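PDB 3ZGH: CELL WALL surface anchor family protein from Streptococcus pneumoniae, which probably mediates bacterial adhesion to host cells, its basic MSCRAMM-type domain binding keratin 10. Local coordinates for residues A[83-88]-A[177-182]. Numbering follows the deposited sequence.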
loop_
_atom_site.group_PDB
_atom_site.type_symbol
_atom_site.label_atom_id
_atom_site.label_comp_id
_atom_site.label_asym_id
_atom_site.label_seq_id
_atom_site.Cartn_x
_atom_site.Cartn_y
_atom_site.Cartn_z
ATOM N N GLY A 83 -16.378 2.184 14.520
ATOM C CA GLY A 83 -16.607 3.019 13.352
ATOM C C GLY A 83 -15.479 3.974 12.974
ATOM O O GLY A 83 -15.631 4.728 12.001
ATOM N N TYR A 84 -14.365 3.973 13.729
ATOM C CA TYR A 84 -13.146 4.669 13.309
ATOM C C TYR A 84 -12.789 4.126 11.948
ATOM O O TYR A 84 -13.034 2.958 11.690
ATOM C CB TYR A 84 -11.997 4.328 14.269
ATOM C CG TYR A 84 -10.643 4.922 13.957
ATOM C CD1 TYR A 84 -10.431 6.294 14.004
ATOM C CD2 TYR A 84 -9.560 4.106 13.689
ATOM C CE1 TYR A 84 -9.163 6.837 13.765
ATOM C CE2 TYR A 84 -8.289 4.633 13.439
ATOM C CZ TYR A 84 -8.103 5.999 13.493
ATOM O OH TYR A 84 -6.853 6.537 13.274
ATOM N N SER A 85 -12.201 4.932 11.073
ATOM C CA SER A 85 -11.866 4.440 9.747
ATOM C C SER A 85 -10.639 5.115 9.156
ATOM O O SER A 85 -10.452 6.334 9.348
ATOM C CB SER A 85 -13.057 4.655 8.795
ATOM O OG SER A 85 -12.847 3.901 7.607
ATOM N N ILE A 86 -9.837 4.346 8.419
ATOM C CA ILE A 86 -8.635 4.895 7.767
ATOM C C ILE A 86 -8.595 4.643 6.250
ATOM O O ILE A 86 -9.145 3.654 5.777
ATOM C CB ILE A 86 -7.337 4.317 8.374
ATOM C CG1 ILE A 86 -7.332 2.796 8.292
ATOM C CG2 ILE A 86 -7.167 4.767 9.836
ATOM C CD1 ILE A 86 -5.955 2.186 8.554
ATOM N N TYR A 87 -7.955 5.557 5.513
ATOM C CA TYR A 87 -7.613 5.359 4.090
ATOM C C TYR A 87 -6.186 4.824 3.975
ATOM O O TYR A 87 -5.365 5.083 4.860
ATOM C CB TYR A 87 -7.650 6.687 3.352
ATOM C CG TYR A 87 -9.010 7.338 3.219
ATOM C CD1 TYR A 87 -10.092 6.644 2.690
ATOM C CD2 TYR A 87 -9.195 8.669 3.574
ATOM C CE1 TYR A 87 -11.319 7.258 2.523
ATOM C CE2 TYR A 87 -10.410 9.286 3.424
ATOM C CZ TYR A 87 -11.475 8.578 2.904
ATOM O OH TYR A 87 -12.689 9.203 2.749
ATOM N N ASN A 88 -5.865 4.101 2.887
ATOM C CA ASN A 88 -4.471 3.717 2.601
ATOM C C ASN A 88 -3.895 4.519 1.413
ATOM O O ASN A 88 -2.818 4.207 0.907
ATOM C CB ASN A 88 -4.356 2.218 2.307
ATOM C CG ASN A 88 -5.013 1.818 0.978
ATOM O OD1 ASN A 88 -5.848 2.570 0.424
ATOM N ND2 ASN A 88 -4.684 0.607 0.495
ATOM N N ALA A 177 -4.292 7.505 6.764
ATOM C CA ALA A 177 -4.848 8.640 7.470
ATOM C C ALA A 177 -6.263 8.311 7.912
ATOM O O ALA A 177 -6.964 7.544 7.247
ATOM C CB ALA A 177 -4.864 9.858 6.572
ATOM N N ARG A 178 -6.717 8.930 9.005
ATOM C CA ARG A 178 -8.094 8.733 9.416
ATOM C C ARG A 178 -8.926 9.507 8.424
ATOM O O ARG A 178 -8.464 10.534 7.878
ATOM C CB ARG A 178 -8.320 9.194 10.844
ATOM C CG ARG A 178 -8.006 10.658 11.126
ATOM C CD ARG A 178 -8.272 10.950 12.601
ATOM N NE ARG A 178 -7.574 12.141 13.081
ATOM C CZ ARG A 178 -8.144 13.312 13.343
ATOM N NH1 ARG A 178 -9.452 13.505 13.180
ATOM N NH2 ARG A 178 -7.385 14.308 13.775
ATOM N N THR A 179 -10.157 9.044 8.187
ATOM C CA THR A 179 -10.925 9.523 7.037
ATOM C C THR A 179 -11.371 10.969 7.175
ATOM O O THR A 179 -11.612 11.621 6.170
ATOM C CB THR A 179 -12.153 8.632 6.760
ATOM O OG1 THR A 179 -12.902 8.498 7.962
ATOM C CG2 THR A 179 -11.707 7.243 6.298
ATOM N N ASP A 180 -11.467 11.484 8.399
ATOM C CA ASP A 180 -11.797 12.899 8.584
ATOM C C ASP A 180 -10.577 13.822 8.688
ATOM O O ASP A 180 -10.719 14.997 9.029
ATOM C CB ASP A 180 -12.717 13.106 9.812
ATOM C CG ASP A 180 -12.080 12.631 11.123
ATOM O OD1 ASP A 180 -11.150 11.792 11.102
ATOM O OD2 ASP A 180 -12.533 13.086 12.199
ATOM N N ARG A 181 -9.380 13.318 8.390
ATOM C CA ARG A 181 -8.184 14.160 8.439
ATOM C C ARG A 181 -7.124 13.659 7.436
ATOM O O ARG A 181 -6.063 13.161 7.815
ATOM C CB ARG A 181 -7.634 14.194 9.869
ATOM C CG ARG A 181 -6.557 15.232 10.105
ATOM C CD ARG A 181 -7.113 16.650 10.161
ATOM N NE ARG A 181 -6.072 17.642 9.874
ATOM C CZ ARG A 181 -5.233 18.150 10.776
ATOM N NH1 ARG A 181 -4.323 19.043 10.400
ATOM N NH2 ARG A 181 -5.294 17.779 12.053
ATOM N N ILE A 182 -7.434 13.792 6.155
ATOM C CA ILE A 182 -6.596 13.212 5.116
ATOM C C ILE A 182 -5.226 13.903 4.994
ATOM O O ILE A 182 -4.304 13.347 4.419
ATOM C CB ILE A 182 -7.349 13.125 3.759
ATOM C CG1 ILE A 182 -7.913 14.475 3.299
ATOM C CG2 ILE A 182 -8.515 12.188 3.892
ATOM C CD1 ILE A 182 -6.883 15.473 2.860
#
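The methyl CG2 of Thr179 sits squarely over the ring of Tyr87, 3.6 Å from the ring centroid and only 10° off the normal, a CH-pi contact in which the two side chains cross at about a right angle. Tyr87 CG lies anti to its carbonyl carbon (chi1 -67°), and the ring reaches across to the opposing segment. Ile182 meets the same ring at its edge, near its plane, CG2 approaching CE2 to 3.5 Å. Because Arg178 to Arg181 form a type I beta turn, closed by Arg181 N to Arg178 O, the chain folds back and brings both methyls to one aromatic. The same Thr179 CG2 also lies 3.8 Å from Ser85 OG, whose hydroxyl is hydrogen-bonded to Gln143 and Asn145. Tyr84 crosses Arg178 at about a right angle, its CE1 3.8 Å from Arg178 CB, while the extended arginine leads away to a salt bridge whose hydrogen bond, Arg178 NH1 to Asp180 OD1, is weak.

Antiparallel pairing underlies this packing. Tyr87 N bonds Ala177 O at 2.8 Å, and Ala177 N to Tyr87 O is longer at 3.3 Å; beyond the strand, Thr179 N hydrogen-bonds Ser85 O. Strand 85-87, with Ile86 bonded through its backbone to Met144, is the middle of a small three-stranded antiparallel sheet, between 177-178 and 143-145, while Ile86 packs on Val64 of strand 57-65 in the large sheet.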